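Local coordinates for Ice-binding protein isoform1a (Antarctomyces psychrotrophicus, PDB 7BWX) that probably binds to ice crystals at their prism planes, as an antifreeze protein built on a right-handed beta-helix, at residues G18-Q23 with T64-D69. The protein carries 1 engineered substitution. Residues are numbered along the deposited sequence; the frame is centred on the assembly and turned at random.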
ATOM      1  N   GLY A  18      -9.387  -1.011   2.554  1.00 13.09           N
ATOM      2  CA  GLY A  18      -8.651   0.130   1.985  1.00 14.06           C
ATOM      3  C   GLY A  18      -7.656   0.710   2.966  1.00 14.41           C
ATOM      4  O   GLY A  18      -6.623   1.220   2.521  1.00 12.52           O
ATOM      5  N   ALA A  19      -7.985   0.655   4.260  1.00 13.78           N
ATOM      6  CA  ALA A  19      -7.136   1.167   5.351  1.00 13.61           C
ATOM      7  C   ALA A  19      -7.332   0.234   6.546  1.00 13.40           C
ATOM      8  O   ALA A  19      -8.493  -0.007   7.007  1.00 14.55           O
ATOM      9  CB  ALA A  19      -7.462   2.583   5.692  1.00 14.94           C
ATOM     10  N   LEU A  20      -6.220  -0.266   7.035  1.00 13.60           N
ATOM     11  CA  LEU A  20      -6.196  -1.153   8.216  1.00 13.73           C
ATOM     12  C   LEU A  20      -4.994  -0.754   9.064  1.00 14.03           C
ATOM     13  O   LEU A  20      -3.861  -0.625   8.524  1.00 13.57           O
ATOM     14  CB  LEU A  20      -6.103  -2.595   7.737  1.00 13.50           C
ATOM     15  CG  LEU A  20      -6.016  -3.629   8.836  1.00 14.50           C
ATOM     16  CD1 LEU A  20      -7.314  -3.665   9.608  1.00 16.21           C
ATOM     17  CD2 LEU A  20      -5.668  -4.969   8.193  1.00 15.66           C
ATOM     18  N   ALA A  21      -5.241  -0.389  10.314  1.00 13.37           N
ATOM     19  CA  ALA A  21      -4.141   0.053  11.185  1.00 15.19           C
ATOM     20  C   ALA A  21      -4.521  -0.270  12.602  1.00 15.30           C
ATOM     21  O   ALA A  21      -5.557   0.179  13.074  1.00 13.93           O
ATOM     22  CB  ALA A  21      -3.906   1.502  11.022  1.00 15.98           C
ATOM     23  N   PRO A  22      -3.641  -0.973  13.327  1.00 14.83           N
ATOM     24  CA  PRO A  22      -4.004  -1.370  14.676  1.00 14.16           C
ATOM     25  C   PRO A  22      -4.217  -0.152  15.578  1.00 14.73           C
ATOM     26  O   PRO A  22      -5.190  -0.124  16.359  1.00 17.38           O
ATOM     27  CB  PRO A  22      -2.831  -2.222  15.114  1.00 15.69           C
ATOM     28  CG  PRO A  22      -1.690  -1.871  14.169  1.00 16.25           C
ATOM     29  CD  PRO A  22      -2.344  -1.467  12.868  1.00 15.30           C
ATOM     30  N   GLN A  23      -3.350   0.847  15.469  1.00 14.18           N
ATOM     31  CA  GLN A  23      -3.352   1.996  16.394  1.00 16.36           C
ATOM     32  C   GLN A  23      -4.044   3.218  15.773  1.00 16.61           C
ATOM     33  O   GLN A  23      -3.746   4.360  16.207  1.00 18.96           O
ATOM     34  CB  GLN A  23      -1.932   2.281  16.887  1.00 18.40           C
ATOM     35  CG  GLN A  23      -1.236   1.120  17.598  1.00 21.50           C
ATOM     36  CD  GLN A  23      -2.057   0.229  18.491  1.00 29.71           C
ATOM     37  OE1 GLN A  23      -2.885   0.667  19.311  1.00 33.47           O
ATOM     38  NE2 GLN A  23      -1.809  -1.063  18.358  1.00 33.61           N
ATOM     39  N   THR A  64      -9.414  -8.389  13.775  1.00 12.78           N
ATOM     40  CA  THR A  64      -8.325  -9.202  14.360  1.00 12.60           C
ATOM     41  C   THR A  64      -7.726 -10.130  13.303  1.00 12.17           C
ATOM     42  O   THR A  64      -6.465 -10.174  13.160  1.00 11.65           O
ATOM     43  CB  THR A  64      -8.785 -10.002  15.567  1.00 13.80           C
ATOM     44  OG1 THR A  64      -9.132  -9.013  16.543  1.00 17.00           O
ATOM     45  CG2 THR A  64      -7.709 -10.910  16.113  1.00 13.64           C
ATOM     46  N   GLN A  65      -8.579 -10.826  12.562  1.00 12.89           N
ATOM     47  CA  GLN A  65      -8.092 -11.782  11.536  1.00 13.61           C
ATOM     48  C   GLN A  65      -7.419 -11.000  10.395  1.00 13.01           C
ATOM     49  O   GLN A  65      -6.350 -11.435   9.919  1.00 12.87           O
ATOM     50  CB  GLN A  65      -9.211 -12.666  11.001  1.00 14.90           C
ATOM     51  CG  GLN A  65      -8.718 -13.803  10.099  1.00 17.19           C
ATOM     52  CD  GLN A  65      -7.843 -14.774  10.862  1.00 19.07           C
ATOM     53  OE1 GLN A  65      -8.309 -15.395  11.791  1.00 21.47           O
ATOM     54  NE2 GLN A  65      -6.550 -14.829  10.564  1.00 21.08           N
ATOM     55  N   ALA A  66      -7.985  -9.872  10.003  1.00 12.04           N
ATOM     56  CA  ALA A  66      -7.417  -9.041   8.917  1.00 12.38           C
ATOM     57  C   ALA A  66      -6.035  -8.529   9.332  1.00 12.87           C
ATOM     58  O   ALA A  66      -5.054  -8.628   8.529  1.00 12.32           O
ATOM     59  CB  ALA A  66      -8.338  -7.885   8.542  1.00 12.90           C
ATOM     60  N   PHE A  67      -5.901  -8.019  10.561  1.00 12.24           N
ATOM     61  CA  PHE A  67      -4.589  -7.519  10.991  1.00 12.61           C
ATOM     62  C   PHE A  67      -3.574  -8.666  11.004  1.00 12.34           C
ATOM     63  O   PHE A  67      -2.432  -8.522  10.474  1.00 13.21           O
ATOM     64  CB  PHE A  67      -4.669  -6.802  12.335  1.00 12.16           C
ATOM     65  CG  PHE A  67      -3.325  -6.270  12.700  1.00 12.21           C
ATOM     66  CD1 PHE A  67      -2.776  -5.230  11.965  1.00 12.44           C
ATOM     67  CD2 PHE A  67      -2.572  -6.861  13.701  1.00 12.60           C
ATOM     68  CE1 PHE A  67      -1.501  -4.787  12.247  1.00 13.21           C
ATOM     69  CE2 PHE A  67      -1.312  -6.380  14.003  1.00 12.88           C
ATOM     70  CZ  PHE A  67      -0.768  -5.370  13.250  1.00 12.76           C
ATOM     71  N   ALA A  68      -3.923  -9.777  11.620  1.00 11.81           N
ATOM     72  CA  ALA A  68      -3.015 -10.950  11.670  1.00 12.27           C
ATOM     73  C   ALA A  68      -2.618 -11.309  10.233  1.00 12.36           C
ATOM     74  O   ALA A  68      -1.446 -11.502   9.953  1.00 13.35           O
ATOM     75  CB  ALA A  68      -3.697 -12.113  12.300  1.00 13.23           C
ATOM     76  N   ASP A  69      -3.589 -11.375   9.331  1.00 13.01           N
ATOM     77  CA  ASP A  69      -3.330 -11.752   7.915  1.00 14.36           C
ATOM     78  C   ASP A  69      -2.402 -10.725   7.260  1.00 13.82           C
ATOM     79  O   ASP A  69      -1.549 -11.141   6.468  1.00 14.04           O
ATOM     80  CB  ASP A  69      -4.634 -11.954   7.142  1.00 15.72           C
ATOM     81  CG  ASP A  69      -5.434 -13.205   7.586  1.00 18.25           C
ATOM     82  OD1 ASP A  69      -4.885 -14.069   8.392  1.00 17.75           O
ATOM     83  OD2 ASP A  69      -6.599 -13.335   7.133  1.00 17.59           O
TER
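Phe67 of helix 61-79 reaches Pro22, just past the short strand 19-20, and Ala66 beside it receives Leu20. As is usual in this ice-binding protein family, the helix lies alongside the coils of the right-handed beta-solenoid, and here it packs on one coil. Followed from CB outward, Phe67 leaves the helix with CG anti to the backbone N (chi1 -178°), which carries the ring toward the proline. Phe67 CD1 is the first ring atom to touch the proline, 3.9 Å from Pro22 CD. Next comes CE1, where the packing is closest: Pro22 CD and Pro22 CG each lie 3.5 Å from Phe67 CE1. At the tip, Phe67 CZ is 3.7 Å from Pro22 CG. Pro22 CB sits over one face of the ring, 4.2 Å from the Phe67 centroid and 18° off its normal, a CH-pi contact. It is offset toward the rim, and the two side chains cross at about a right angle. Leu20 adds one methyl. Leu20 CD2 packs against the helix backbone at Ala66 O and meets Ala66 CB at 4.0 Å. An alanine in place of Phe67 would probably leave Pro22 without its aromatic partner and open a gap between helix and coil. On another side of the helix, Gln65 NE2 donates to Asp69 OD1 at 2.8 Å, from above the carboxylate plane. Asp69 OD2 takes the backbone N of Ala13, tying the N-terminal segment to the helix. Pro22 O accepts from the hydroxyls of Thr40 and Thr42. Between the two segments the side-chain contacts are apolar, though the Leu20 methyl also rests on the helix backbone. Such an interface probably depends on fit of shape and burial of carbon, with the CH-pi contact adding a weak directional preference.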